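Proteasome assembly chaperone family protein (Pyrococcus furiosus, PDB 3VR0) acts as an archaeal proteasome activator, although it is a homologue of proteasome assembly factors. Local coordinates at residues C[60-65]-C[131-136]; C[52-57]-C[102-107]; C[173-178]-C[231-236]; C[73-78]-C[83-88]. All blocks are in the same frame, centred on the assembly; numbering follows the deposited sequence.

Contact 1 of 4, residues C[60-65]-C[131-136]; sequences KKFAEL and QEFGTR
Phe62 swings its ring carbon CG into the position between the backbone N and the carbonyl carbon (chi1 73°), whereas Phe133 holds its CG beside the backbone N and anti to the carbonyl carbon (chi1 -61°), and these two settings bring the rings together in a T-shaped (edge-to-face) stack. The edge of Phe62 is directed at the face of Phe133, with ring centroids 5.8 Å apart and planes at 87°. The backbones stay well separated, Phe62 CA and Phe133 CA lying 12.5 Å from each other, so the rings alone bridge strand 60-66 and the loop between helix 116-131 and strand 137-145. On the strand, Phe62 and Ala63 both sit opposite Phe89 in a classic beta bulge. On the other side, a type I turn from Gln131 to Gly134 presents Phe133, closed by the bond from Gly134 N to Gln131 O at 3.1 Å. Gly134 has a positive phi, at which a side chain would jam against the carbonyl O of Phe133. Both phenylalanines touch Pro28, and Phe129 of helix 116-131 makes a further edge-to-face pair with Phe133, making this a small aromatic cluster in the buried interior. Along the strand from it, Lys61 NZ forms a salt bridge with Glu64 OE1 at 3.0 Å and a second one with Glu88. The closest touch between the two rings themselves is Phe62 CE1 against Phe133 CZ, at 4.1 Å.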
loop_
_atom_site.group_PDB
_atom_site.type_symbol
_atom_site.label_atom_id
_atom_site.label_comp_id
_atom_site.label_asym_id
_atom_site.label_seq_id
_atom_site.Cartn_x
_atom_site.Cartn_y
_atom_site.Cartn_z
ATOM N N LYS C 60 -35.853 7.487 -0.903
ATOM C CA LYS C 60 -35.321 8.843 -0.828
ATOM C C LYS C 60 -33.878 8.876 -0.397
ATOM O O LYS C 60 -33.515 8.242 0.596
ATOM C CB LYS C 60 -36.138 9.646 0.219
ATOM C CG LYS C 60 -35.919 11.137 0.100
ATOM C CD LYS C 60 -35.668 11.771 1.457
ATOM C CE LYS C 60 -36.106 13.244 1.470
ATOM N NZ LYS C 60 -34.981 14.188 1.132
ATOM N N LYS C 61 -33.056 9.658 -1.077
ATOM C CA LYS C 61 -31.667 9.751 -0.641
ATOM C C LYS C 61 -31.525 10.516 0.679
ATOM O O LYS C 61 -32.007 11.642 0.759
ATOM C CB LYS C 61 -30.815 10.484 -1.641
ATOM C CG LYS C 61 -29.398 10.634 -1.086
ATOM C CD LYS C 61 -28.341 10.864 -2.156
ATOM C CE LYS C 61 -28.396 12.257 -2.697
ATOM N NZ LYS C 61 -27.336 12.398 -3.749
ATOM N N PHE C 62 -30.789 9.952 1.648
ATOM C CA PHE C 62 -30.561 10.652 2.924
ATOM C C PHE C 62 -29.138 10.795 3.451
ATOM O O PHE C 62 -28.938 11.526 4.436
ATOM C CB PHE C 62 -31.418 10.087 4.038
ATOM C CG PHE C 62 -30.986 8.713 4.551
ATOM C CD1 PHE C 62 -30.439 8.580 5.800
ATOM C CD2 PHE C 62 -31.198 7.564 3.782
ATOM C CE1 PHE C 62 -30.113 7.367 6.289
ATOM C CE2 PHE C 62 -30.891 6.323 4.274
ATOM C CZ PHE C 62 -30.321 6.222 5.513
ATOM N N ALA C 63 -28.164 10.105 2.845
ATOM C CA ALA C 63 -26.763 10.258 3.250
ATOM C C ALA C 63 -25.804 9.929 2.094
ATOM O O ALA C 63 -26.154 9.192 1.191
ATOM C CB ALA C 63 -26.454 9.362 4.437
ATOM N N GLU C 64 -24.604 10.489 2.120
ATOM C CA GLU C 64 -23.612 10.000 1.195
ATOM C C GLU C 64 -22.236 9.769 1.826
ATOM O O GLU C 64 -21.868 10.397 2.836
ATOM C CB GLU C 64 -23.640 10.732 -0.187
ATOM C CG GLU C 64 -23.494 12.169 -0.185
ATOM C CD GLU C 64 -24.097 12.848 -1.451
ATOM O OE1 GLU C 64 -24.712 12.184 -2.343
ATOM O OE2 GLU C 64 -23.927 14.078 -1.539
ATOM N N LEU C 65 -21.539 8.770 1.285
ATOM C CA LEU C 65 -20.267 8.330 1.860
ATOM C C LEU C 65 -19.120 8.741 0.949
ATOM O O LEU C 65 -19.166 8.521 -0.245
ATOM C CB LEU C 65 -20.307 6.821 2.089
ATOM C CG LEU C 65 -19.106 6.148 2.756
ATOM C CD1 LEU C 65 -19.536 4.867 3.492
ATOM C CD2 LEU C 65 -17.964 5.832 1.694
ATOM N N GLN C 131 -26.574 0.794 11.910
ATOM C CA GLN C 131 -26.944 0.449 13.265
ATOM C C GLN C 131 -27.490 1.638 14.089
ATOM O O GLN C 131 -28.205 1.419 15.051
ATOM C CB GLN C 131 -25.769 -0.186 14.020
ATOM C CG GLN C 131 -25.406 -1.620 13.600
ATOM C CD GLN C 131 -24.272 -2.165 14.480
ATOM O OE1 GLN C 131 -23.127 -1.699 14.415
ATOM N NE2 GLN C 131 -24.597 -3.125 15.318
ATOM N N GLU C 132 -27.170 2.873 13.722
ATOM C CA GLU C 132 -27.814 3.987 14.402
ATOM C C GLU C 132 -29.322 3.967 14.211
ATOM O O GLU C 132 -30.012 4.556 15.014
ATOM C CB GLU C 132 -27.257 5.337 13.965
ATOM C CG GLU C 132 -25.775 5.493 14.276
ATOM C CD GLU C 132 -25.246 6.811 13.791
ATOM O OE1 GLU C 132 -26.034 7.705 13.333
ATOM O OE2 GLU C 132 -24.024 6.971 13.891
ATOM N N PHE C 133 -29.826 3.266 13.184
ATOM C CA PHE C 133 -31.272 3.206 12.894
ATOM C C PHE C 133 -31.890 1.913 13.353
ATOM O O PHE C 133 -33.015 1.595 13.010
ATOM C CB PHE C 133 -31.530 3.484 11.408
ATOM C CG PHE C 133 -31.069 4.831 11.013
ATOM C CD1 PHE C 133 -31.895 5.952 11.217
ATOM C CD2 PHE C 133 -29.749 5.026 10.564
ATOM C CE1 PHE C 133 -31.403 7.254 10.924
ATOM C CE2 PHE C 133 -29.271 6.288 10.246
ATOM C CZ PHE C 133 -30.099 7.405 10.432
ATOM N N GLY C 134 -31.130 1.153 14.132
ATOM C CA GLY C 134 -31.602 -0.118 14.619
ATOM C C GLY C 134 -31.464 -1.272 13.635
ATOM O O GLY C 134 -32.064 -2.302 13.868
ATOM N N THR C 135 -30.744 -1.118 12.523
ATOM C CA THR C 135 -30.537 -2.223 11.551
ATOM C C THR C 135 -29.850 -3.442 12.159
ATOM O O THR C 135 -28.827 -3.304 12.861
ATOM C CB THR C 135 -29.666 -1.788 10.385
ATOM O OG1 THR C 135 -30.187 -0.569 9.859
ATOM C CG2 THR C 135 -29.623 -2.876 9.274
ATOM N N ARG C 136 -30.437 -4.617 11.913
ATOM C CA ARG C 136 -29.887 -5.895 12.386
ATOM C C ARG C 136 -29.619 -6.779 11.198
ATOM O O ARG C 136 -28.775 -7.644 11.261
ATOM C CB ARG C 136 -30.881 -6.637 13.328
ATOM C CG ARG C 136 -31.243 -5.835 14.641
ATOM C CD ARG C 136 -32.459 -6.456 15.405
ATOM N NE ARG C 136 -33.618 -6.598 14.500
ATOM C CZ ARG C 136 -34.245 -7.750 14.253
ATOM N NH1 ARG C 136 -33.871 -8.864 14.911
ATOM N NH2 ARG C 136 -35.252 -7.780 13.372
#

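Contact 2 of 4, residues C[52-57]-C[102-107]; sequences HLIQEL and LIIVTG
Ile54 pushes the end of its side chain into the fork of Ile104. Its CD1 methyl rests 3.5 Å from Ile104 CG2 and 3.8 Å from Ile104 CD1, and it also touches CB at the root of the fork, so one methyl meets both branches at once. The two isoleucines slide past each other in opposite directions. Ile104 CD1, for its part, is a bump that reaches the helix between Ile54 and Leu53: it lies 3.7 Å from Leu53 CD2, with the two side chains crossing at about a right angle. Leu53 gets there with its CG anti to the backbone N (chi1 -176°), a setting that carries the branched end forward to the strand. This is helix-on-sheet packing in an alpha/beta fold: helix 45-57 lies across strand 102-107, the local axes 9.8 Å apart at closest approach and their N-to-C directions 132° apart. Leu102, Ile104 and Thr106 point at the helix, while Val105 points away and packs on Phe89. One turn further along the helix, Leu57 lays its CD1 against Leu102 CD1 at 3.8 Å, again with the side chains crossing nearly square. Helix 221-235 borders the same apolar layer, with Leu228 and Thr232 against Leu53 and Leu235 against Leu102. Next to the strand, Tyr90 packs on Ile54 and Trp92 on Leu57, while Thr106 OG1 is hydrogen-bonded to Gly38 O.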
loop_
_atom_site.group_PDB
_atom_site.type_symbol
_atom_site.label_atom_id
_atom_site.label_comp_id
_atom_site.label_asym_id
_atom_site.label_seq_id
_atom_site.Cartn_x
_atom_site.Cartn_y
_atom_site.Cartn_z
ATOM N N HIS C 52 -32.679 -0.046 -9.590
ATOM C CA HIS C 52 -34.025 -0.309 -10.025
ATOM C C HIS C 52 -34.942 -0.310 -8.817
ATOM O O HIS C 52 -36.058 0.194 -8.882
ATOM C CB HIS C 52 -34.148 -1.641 -10.763
ATOM C CG HIS C 52 -35.490 -1.831 -11.384
ATOM N ND1 HIS C 52 -36.023 -0.925 -12.279
ATOM C CD2 HIS C 52 -36.427 -2.788 -11.214
ATOM C CE1 HIS C 52 -37.228 -1.327 -12.645
ATOM N NE2 HIS C 52 -37.491 -2.463 -12.025
ATOM N N LEU C 53 -34.460 -0.872 -7.711
ATOM C CA LEU C 53 -35.243 -0.882 -6.492
ATOM C C LEU C 53 -35.431 0.544 -5.956
ATOM O O LEU C 53 -36.539 0.917 -5.595
ATOM C CB LEU C 53 -34.670 -1.833 -5.453
ATOM C CG LEU C 53 -35.427 -2.036 -4.143
ATOM C CD1 LEU C 53 -36.803 -2.755 -4.340
ATOM C CD2 LEU C 53 -34.513 -2.838 -3.218
ATOM N N ILE C 54 -34.376 1.346 -5.945
ATOM C CA ILE C 54 -34.497 2.752 -5.573
ATOM C C ILE C 54 -35.641 3.403 -6.358
ATOM O O ILE C 54 -36.532 4.032 -5.762
ATOM C CB ILE C 54 -33.202 3.587 -5.845
ATOM C CG1 ILE C 54 -31.948 3.026 -5.131
ATOM C CG2 ILE C 54 -33.418 5.064 -5.585
ATOM C CD1 ILE C 54 -32.084 2.856 -3.801
ATOM N N GLN C 55 -35.558 3.289 -7.687
ATOM C CA GLN C 55 -36.509 3.947 -8.610
ATOM C C GLN C 55 -37.941 3.522 -8.432
ATOM O O GLN C 55 -38.796 4.362 -8.342
ATOM C CB GLN C 55 -36.127 3.762 -10.080
ATOM C CG GLN C 55 -34.869 4.476 -10.466
ATOM C CD GLN C 55 -34.948 5.970 -10.150
ATOM O OE1 GLN C 55 -34.136 6.493 -9.361
ATOM N NE2 GLN C 55 -35.938 6.670 -10.754
ATOM N N GLU C 56 -38.189 2.222 -8.365
ATOM C CA GLU C 56 -39.560 1.722 -8.274
ATOM C C GLU C 56 -40.210 2.017 -6.923
ATOM O O GLU C 56 -41.425 2.153 -6.835
ATOM C CB GLU C 56 -39.611 0.231 -8.582
ATOM C CG GLU C 56 -39.146 -0.080 -10.019
ATOM C CD GLU C 56 -39.962 0.709 -11.065
ATOM O OE1 GLU C 56 -41.198 0.692 -10.945
ATOM O OE2 GLU C 56 -39.371 1.350 -11.974
ATOM N N LEU C 57 -39.402 2.106 -5.869
ATOM C CA LEU C 57 -39.943 2.336 -4.558
ATOM C C LEU C 57 -39.986 3.833 -4.279
ATOM O O LEU C 57 -40.519 4.258 -3.260
ATOM C CB LEU C 57 -39.080 1.633 -3.517
ATOM C CG LEU C 57 -39.159 0.115 -3.401
ATOM C CD1 LEU C 57 -38.323 -0.281 -2.245
ATOM C CD2 LEU C 57 -40.584 -0.430 -3.224
ATOM N N LEU C 102 -36.544 0.055 4.655
ATOM C CA LEU C 102 -35.286 -0.263 3.965
ATOM C C LEU C 102 -34.299 0.870 4.031
ATOM O O LEU C 102 -34.694 2.046 3.982
ATOM C CB LEU C 102 -35.495 -0.630 2.489
ATOM C CG LEU C 102 -36.550 -1.752 2.316
ATOM C CD1 LEU C 102 -36.908 -1.974 0.860
ATOM C CD2 LEU C 102 -36.079 -3.054 3.011
ATOM N N ILE C 103 -33.016 0.488 4.127
ATOM C CA ILE C 103 -31.895 1.341 3.713
ATOM C C ILE C 103 -31.176 0.617 2.557
ATOM O O ILE C 103 -30.844 -0.595 2.662
ATOM C CB ILE C 103 -30.885 1.555 4.886
ATOM C CG1 ILE C 103 -31.596 2.161 6.099
ATOM C CG2 ILE C 103 -29.607 2.420 4.425
ATOM C CD1 ILE C 103 -30.707 2.329 7.312
ATOM N N ILE C 104 -30.903 1.365 1.490
ATOM C CA ILE C 104 -30.300 0.807 0.329
ATOM C C ILE C 104 -29.069 1.639 0.005
ATOM O O ILE C 104 -29.148 2.845 -0.077
ATOM C CB ILE C 104 -31.272 0.782 -0.899
ATOM C CG1 ILE C 104 -32.548 0.017 -0.560
ATOM C CG2 ILE C 104 -30.547 0.151 -2.149
ATOM C CD1 ILE C 104 -33.728 0.318 -1.542
ATOM N N VAL C 105 -27.918 0.988 -0.126
ATOM C CA VAL C 105 -26.712 1.721 -0.505
ATOM C C VAL C 105 -26.329 1.311 -1.916
ATOM O O VAL C 105 -26.424 0.138 -2.270
ATOM C CB VAL C 105 -25.507 1.461 0.470
ATOM C CG1 VAL C 105 -25.076 -0.026 0.487
ATOM C CG2 VAL C 105 -24.318 2.342 0.127
ATOM N N THR C 106 -25.918 2.287 -2.704
ATOM C CA THR C 106 -25.256 2.060 -3.979
ATOM C C THR C 106 -24.181 3.148 -4.158
ATOM O O THR C 106 -23.917 3.929 -3.253
ATOM C CB THR C 106 -26.287 2.011 -5.172
ATOM O OG1 THR C 106 -25.645 1.505 -6.348
ATOM C CG2 THR C 106 -26.906 3.383 -5.516
ATOM N N GLY C 107 -23.561 3.227 -5.316
ATOM C CA GLY C 107 -22.555 4.249 -5.514
ATOM C C GLY C 107 -21.657 4.035 -6.706
ATOM O O GLY C 107 -21.868 3.121 -7.518
#

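Contact 3 of 4, residues C[173-178]-C[231-236]; sequences EGCSVE and VTKILG
This is a surface contact between a loop and the last turn of a helix: Glu173, Gly174 and Cys175, which leave helix 164-172 on the way to strand 179-181, meet Lys233 near the C-terminal end of helix 221-235. Lys233 does all the reaching from the helix. Its CG stands anti to the backbone N (chi1 151°, well short of fully staggered), and the chain then bends at each later torsion, curling its ammonium round to the loop. There NZ donates to the backbone carbonyl Glu173 O at 2.9 Å, approaching from above the carbonyl plane, 37° out of it. The stem of the same lysine packs against the loop, with Lys233 CG 3.8 Å from Cys175 CB; Cys175 SG is a little further from that CG, at 4.2 Å. The sulfur is a ligand of a bound gold ion, a soft metal that suits sulfur and was probably introduced for the crystallographic work. Gly174 fits where a side chain would meet Lys233 NZ and the carbonyl O of Glu173. One residue past the helix, Gly236 with its positive phi is the C-prime residue of a Schellman motif. Exchanging Lys233 for an alanine would probably leave Glu173 O without this donor and open a gap beside Cys175. Because Glu173 O follows directly on the end of helix 164-172, where carbonyls gather, the ammonium is likely to be favoured electrostatically there, while its methylenes provide the apolar share of the contact.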
loop_
_atom_site.group_PDB
_atom_site.type_symbol
_atom_site.label_atom_id
_atom_site.label_comp_id
_atom_site.label_asym_id
_atom_site.label_seq_id
_atom_site.Cartn_x
_atom_site.Cartn_y
_atom_site.Cartn_z
ATOM N N GLU C 173 -40.258 -19.531 -0.932
ATOM C CA GLU C 173 -41.195 -20.549 -1.437
ATOM C C GLU C 173 -42.119 -19.920 -2.518
ATOM O O GLU C 173 -42.794 -18.917 -2.260
ATOM C CB GLU C 173 -41.977 -21.103 -0.239
ATOM C CG GLU C 173 -42.519 -22.526 -0.378
ATOM C CD GLU C 173 -42.335 -23.399 0.887
ATOM O OE1 GLU C 173 -42.287 -22.873 2.039
ATOM O OE2 GLU C 173 -42.244 -24.644 0.710
ATOM N N GLY C 174 -42.077 -20.451 -3.745
ATOM C CA GLY C 174 -42.938 -19.962 -4.841
ATOM C C GLY C 174 -42.340 -18.935 -5.794
ATOM O O GLY C 174 -42.974 -18.486 -6.761
ATOM N N CYS C 175 -41.102 -18.556 -5.524
ATOM C CA CYS C 175 -40.410 -17.591 -6.333
ATOM C C CYS C 175 -40.117 -18.217 -7.683
ATOM O O CYS C 175 -39.813 -19.411 -7.745
ATOM C CB CYS C 175 -39.107 -17.225 -5.625
ATOM S SG CYS C 175 -38.084 -16.089 -6.538
ATOM N N SER C 176 -40.209 -17.431 -8.758
ATOM C CA SER C 176 -39.878 -17.931 -10.114
ATOM C C SER C 176 -38.399 -18.332 -10.323
ATOM O O SER C 176 -38.102 -19.379 -10.931
ATOM C CB SER C 176 -40.299 -16.922 -11.181
ATOM O OG SER C 176 -40.084 -15.586 -10.745
ATOM N N VAL C 177 -37.473 -17.525 -9.808
ATOM C CA VAL C 177 -36.036 -17.775 -9.988
ATOM C C VAL C 177 -35.552 -18.928 -9.131
ATOM O O VAL C 177 -35.956 -19.085 -7.972
ATOM C CB VAL C 177 -35.157 -16.517 -9.742
ATOM C CG1 VAL C 177 -35.606 -15.380 -10.627
ATOM C CG2 VAL C 177 -35.151 -16.115 -8.274
ATOM N N GLU C 178 -34.701 -19.751 -9.727
ATOM C CA GLU C 178 -34.066 -20.842 -9.004
ATOM C C GLU C 178 -32.985 -20.268 -8.044
ATOM O O GLU C 178 -32.130 -19.476 -8.457
ATOM C CB GLU C 178 -33.458 -21.840 -9.992
ATOM C CG GLU C 178 -32.853 -23.063 -9.307
ATOM C CD GLU C 178 -32.194 -24.025 -10.267
ATOM O OE1 GLU C 178 -31.951 -23.644 -11.444
ATOM O OE2 GLU C 178 -31.909 -25.163 -9.838
ATOM N N VAL C 231 -34.841 -10.997 -4.005
ATOM C CA VAL C 231 -34.862 -10.050 -2.887
ATOM C C VAL C 231 -36.295 -9.476 -2.652
ATOM O O VAL C 231 -36.801 -9.586 -1.562
ATOM C CB VAL C 231 -33.901 -8.889 -3.134
ATOM C CG1 VAL C 231 -34.121 -7.772 -2.054
ATOM C CG2 VAL C 231 -32.461 -9.378 -3.210
ATOM N N THR C 232 -36.931 -8.890 -3.667
ATOM C CA THR C 232 -38.317 -8.412 -3.495
ATOM C C THR C 232 -39.251 -9.522 -3.008
ATOM O O THR C 232 -40.078 -9.332 -2.101
ATOM C CB THR C 232 -38.881 -7.752 -4.726
ATOM O OG1 THR C 232 -38.808 -8.656 -5.839
ATOM C CG2 THR C 232 -38.136 -6.434 -5.025
ATOM N N LYS C 233 -39.036 -10.734 -3.497
ATOM C CA LYS C 233 -39.809 -11.853 -2.959
ATOM C C LYS C 233 -39.602 -12.061 -1.456
ATOM O O LYS C 233 -40.574 -12.250 -0.710
ATOM C CB LYS C 233 -39.548 -13.126 -3.785
ATOM C CG LYS C 233 -39.672 -14.450 -3.067
ATOM C CD LYS C 233 -41.062 -14.704 -2.490
ATOM C CE LYS C 233 -42.091 -15.016 -3.532
ATOM N NZ LYS C 233 -42.935 -16.136 -2.970
ATOM N N ILE C 234 -38.358 -12.023 -0.977
ATOM C CA ILE C 234 -38.144 -12.085 0.480
ATOM C C ILE C 234 -38.810 -10.915 1.250
ATOM O O ILE C 234 -39.192 -11.065 2.407
ATOM C CB ILE C 234 -36.619 -12.159 0.814
ATOM C CG1 ILE C 234 -36.079 -13.551 0.516
ATOM C CG2 ILE C 234 -36.339 -11.843 2.238
ATOM C CD1 ILE C 234 -34.576 -13.635 0.394
ATOM N N LEU C 235 -38.867 -9.746 0.615
ATOM C CA LEU C 235 -39.371 -8.544 1.254
ATOM C C LEU C 235 -40.911 -8.462 1.263
ATOM O O LEU C 235 -41.485 -7.705 2.058
ATOM C CB LEU C 235 -38.770 -7.304 0.580
ATOM C CG LEU C 235 -37.248 -7.089 0.684
ATOM C CD1 LEU C 235 -36.912 -5.824 -0.052
ATOM C CD2 LEU C 235 -36.785 -7.021 2.136
ATOM N N GLY C 236 -41.572 -9.246 0.401
ATOM C CA GLY C 236 -43.031 -9.211 0.264
ATOM C C GLY C 236 -43.463 -8.087 -0.654
ATOM O O GLY C 236 -44.566 -7.563 -0.536
#

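Contact 4 of 4, residues C[73-78]-C[83-88]; sequences QVLIRK and ELMKNE
Arg77 and Glu83 form a salt bridge across the hairpin, Arg77 NE to Glu83 OE1 at 3.1 Å, using the anti lone pair of that oxygen. The guanidinium and carboxylate planes are 83° apart, so the two groups meet through this one N-H and not as a flat paired fork. Arg77 arrives by a bend at its second torsion (chi2 -54°). Glu83 OE1 is gripped a second time by Lys86 NZ, at 2.6 Å from above the carboxylate plane, and Lys86 also pairs with Glu88, making a network of four charges. Arg77 NH2 gives a weak bond to Leu84 O, but its stronger partner is Asp108, in a salt bridge. Between the backbones, Leu75 and Glu83 are an antiparallel hydrogen-bonded pair: Leu75 N to Glu83 O is 2.8 Å and nearly straight at 172°, and Glu83 N to Leu75 O is 3.1 Å. A water then spans the separating strands, donating to Gln73 O at 2.8 Å and accepting from Met85 N at 3.0 Å. Outward from these bonds, Leu75 CG packs on Met85 CG at 3.7 Å, the side chains crossing about squarely, and Val74 CG2 meets Leu84 CD2 at 4.0 Å. Gln73, Val74 and Leu75 also form an antiparallel ladder with a strand of the second subunit, carrying the sheet across the interface. A methionine in place of Arg77 would probably cost Asp108 its guanidinium partner and leave Glu83 OE1 to Lys86 NZ. Glu83, Asp108 and Glu88 probably let the like charges of Arg77 and Lys86 lie close, tying this hairpin to the body of the chain.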
loop_
_atom_site.group_PDB
_atom_site.type_symbol
_atom_site.label_atom_id
_atom_site.label_comp_id
_atom_site.label_asym_id
_atom_site.label_seq_id
_atom_site.Cartn_x
_atom_site.Cartn_y
_atom_site.Cartn_z
ATOM N N GLN C 73 -9.718 10.560 -7.615
ATOM C CA GLN C 73 -10.222 11.359 -8.733
ATOM C C GLN C 73 -11.623 11.882 -8.445
ATOM O O GLN C 73 -12.315 11.428 -7.530
ATOM C CB GLN C 73 -10.318 10.522 -10.013
ATOM C CG GLN C 73 -11.488 9.494 -9.922
ATOM C CD GLN C 73 -11.310 8.294 -10.882
ATOM O OE1 GLN C 73 -12.165 7.418 -10.945
ATOM N NE2 GLN C 73 -10.215 8.260 -11.611
ATOM N N VAL C 74 -12.038 12.790 -9.309
ATOM C CA VAL C 74 -13.386 13.331 -9.345
ATOM C C VAL C 74 -14.071 12.788 -10.587
ATOM O O VAL C 74 -13.391 12.463 -11.535
ATOM C CB VAL C 74 -13.200 14.868 -9.273
ATOM C CG1 VAL C 74 -13.738 15.620 -10.419
ATOM C CG2 VAL C 74 -13.447 15.388 -7.849
ATOM N N LEU C 75 -15.392 12.622 -10.559
ATOM C CA LEU C 75 -16.166 12.227 -11.746
ATOM C C LEU C 75 -16.943 13.393 -12.320
ATOM O O LEU C 75 -17.348 14.295 -11.594
ATOM C CB LEU C 75 -17.166 11.083 -11.445
ATOM C CG LEU C 75 -16.630 9.709 -11.010
ATOM C CD1 LEU C 75 -17.759 8.772 -10.603
ATOM C CD2 LEU C 75 -15.754 9.049 -12.104
ATOM N N ILE C 76 -17.142 13.371 -13.630
ATOM C CA ILE C 76 -17.950 14.389 -14.273
ATOM C C ILE C 76 -19.411 13.981 -14.077
ATOM O O ILE C 76 -19.808 12.853 -14.429
ATOM C CB ILE C 76 -17.639 14.493 -15.783
ATOM C CG1 ILE C 76 -16.168 14.826 -16.026
ATOM C CG2 ILE C 76 -18.560 15.531 -16.436
ATOM C CD1 ILE C 76 -15.686 16.105 -15.419
ATOM N N ARG C 77 -20.200 14.849 -13.461
ATOM C CA ARG C 77 -21.629 14.526 -13.280
ATOM C C ARG C 77 -22.406 15.209 -14.405
ATOM O O ARG C 77 -21.798 15.706 -15.359
ATOM C CB ARG C 77 -22.162 14.949 -11.891
ATOM C CG ARG C 77 -21.435 14.325 -10.674
ATOM C CD ARG C 77 -21.356 12.788 -10.688
ATOM N NE ARG C 77 -20.871 12.310 -9.388
ATOM C CZ ARG C 77 -20.599 11.047 -9.057
ATOM N NH1 ARG C 77 -20.774 10.064 -9.924
ATOM N NH2 ARG C 77 -20.143 10.761 -7.834
ATOM N N LYS C 78 -23.737 15.218 -14.312
ATOM C CA LYS C 78 -24.532 15.938 -15.300
ATOM C C LYS C 78 -24.231 17.427 -15.090
ATOM O O LYS C 78 -23.951 17.875 -13.953
ATOM C CB LYS C 78 -26.050 15.650 -15.166
ATOM C CG LYS C 78 -26.607 14.419 -15.977
ATOM C CD LYS C 78 -27.232 13.252 -15.108
ATOM C CE LYS C 78 -27.671 13.650 -13.667
ATOM N NZ LYS C 78 -26.514 13.680 -12.664
ATOM N N GLU C 83 -17.513 15.907 -8.983
ATOM C CA GLU C 83 -17.741 15.376 -7.665
ATOM C C GLU C 83 -16.826 14.171 -7.336
ATOM O O GLU C 83 -16.664 13.270 -8.142
ATOM C CB GLU C 83 -19.200 14.939 -7.543
ATOM C CG GLU C 83 -19.654 14.745 -6.129
ATOM C CD GLU C 83 -21.174 14.580 -6.015
ATOM O OE1 GLU C 83 -21.788 13.960 -6.910
ATOM O OE2 GLU C 83 -21.746 15.047 -5.001
ATOM N N LEU C 84 -16.296 14.137 -6.117
ATOM C CA LEU C 84 -15.628 12.955 -5.619
ATOM C C LEU C 84 -16.481 11.712 -5.814
ATOM O O LEU C 84 -17.726 11.779 -5.901
ATOM C CB LEU C 84 -15.318 13.105 -4.134
ATOM C CG LEU C 84 -14.315 14.152 -3.687
ATOM C CD1 LEU C 84 -14.324 14.131 -2.166
ATOM C CD2 LEU C 84 -12.917 13.857 -4.219
ATOM N N MET C 85 -15.801 10.572 -5.854
ATOM C CA MET C 85 -16.488 9.314 -5.882
ATOM C C MET C 85 -17.115 9.053 -4.521
ATOM O O MET C 85 -16.604 9.522 -3.481
ATOM C CB MET C 85 -15.538 8.213 -6.328
ATOM C CG MET C 85 -15.131 8.429 -7.855
ATOM S SD MET C 85 -14.524 6.946 -8.588
ATOM C CE MET C 85 -13.078 6.906 -7.608
ATOM N N LYS C 86 -18.250 8.367 -4.536
ATOM C CA LYS C 86 -19.077 8.331 -3.348
ATOM C C LYS C 86 -20.008 7.136 -3.389
ATOM O O LYS C 86 -20.163 6.480 -4.447
ATOM C CB LYS C 86 -19.884 9.660 -3.251
ATOM C CG LYS C 86 -21.028 9.758 -4.325
ATOM C CD LYS C 86 -21.664 11.181 -4.401
ATOM C CE LYS C 86 -22.855 11.153 -5.361
ATOM N NZ LYS C 86 -23.468 12.506 -5.483
ATOM N N ASN C 87 -20.560 6.803 -2.230
ATOM C CA ASN C 87 -21.692 5.889 -2.156
ATOM C C ASN C 87 -22.881 6.726 -1.634
ATOM O O ASN C 87 -22.676 7.801 -1.007
ATOM C CB ASN C 87 -21.418 4.719 -1.205
ATOM C CG ASN C 87 -20.225 3.851 -1.651
ATOM O OD1 ASN C 87 -19.726 3.061 -0.850
ATOM N ND2 ASN C 87 -19.770 3.997 -2.928
ATOM N N GLU C 88 -24.094 6.230 -1.868
ATOM C CA GLU C 88 -25.294 6.969 -1.518
ATOM C C GLU C 88 -26.177 6.044 -0.766
ATOM O O GLU C 88 -26.279 4.871 -1.141
ATOM C CB GLU C 88 -26.027 7.425 -2.775
ATOM C CG GLU C 88 -25.259 8.429 -3.624
ATOM C CD GLU C 88 -26.017 8.815 -4.918
ATOM O OE1 GLU C 88 -26.711 7.945 -5.544
ATOM O OE2 GLU C 88 -25.927 10.007 -5.313
HETATM O O HOH W 1 -12.889 10.015 -5.154
#

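Overall arrangement
Contacts 1 and 2 interleave along the chain, their segments alternating, and both precede contact 3; the hairpin of contact 4 is formed within the span that each of the first two encloses. Strands 60-66, 87-92 and 102-107 are successive neighbours in the large mixed sheet and connect contacts 1, 2 and 4, whose centres lie 12 to 20 Å apart. Phe62 packs on Ile103, Leu65 N probably donates to Asn87 O, and Thr106 O probably accepts from Glu88 N. Helices 45-57 and 221-235 link contacts 2 and 3. Contacts 3 and 4, centres 34 Å apart, lie on opposite sides of the chain's centre: the sheet core unites the first two, contact 4 carries a subunit interface and contact 3 sits at the far surface.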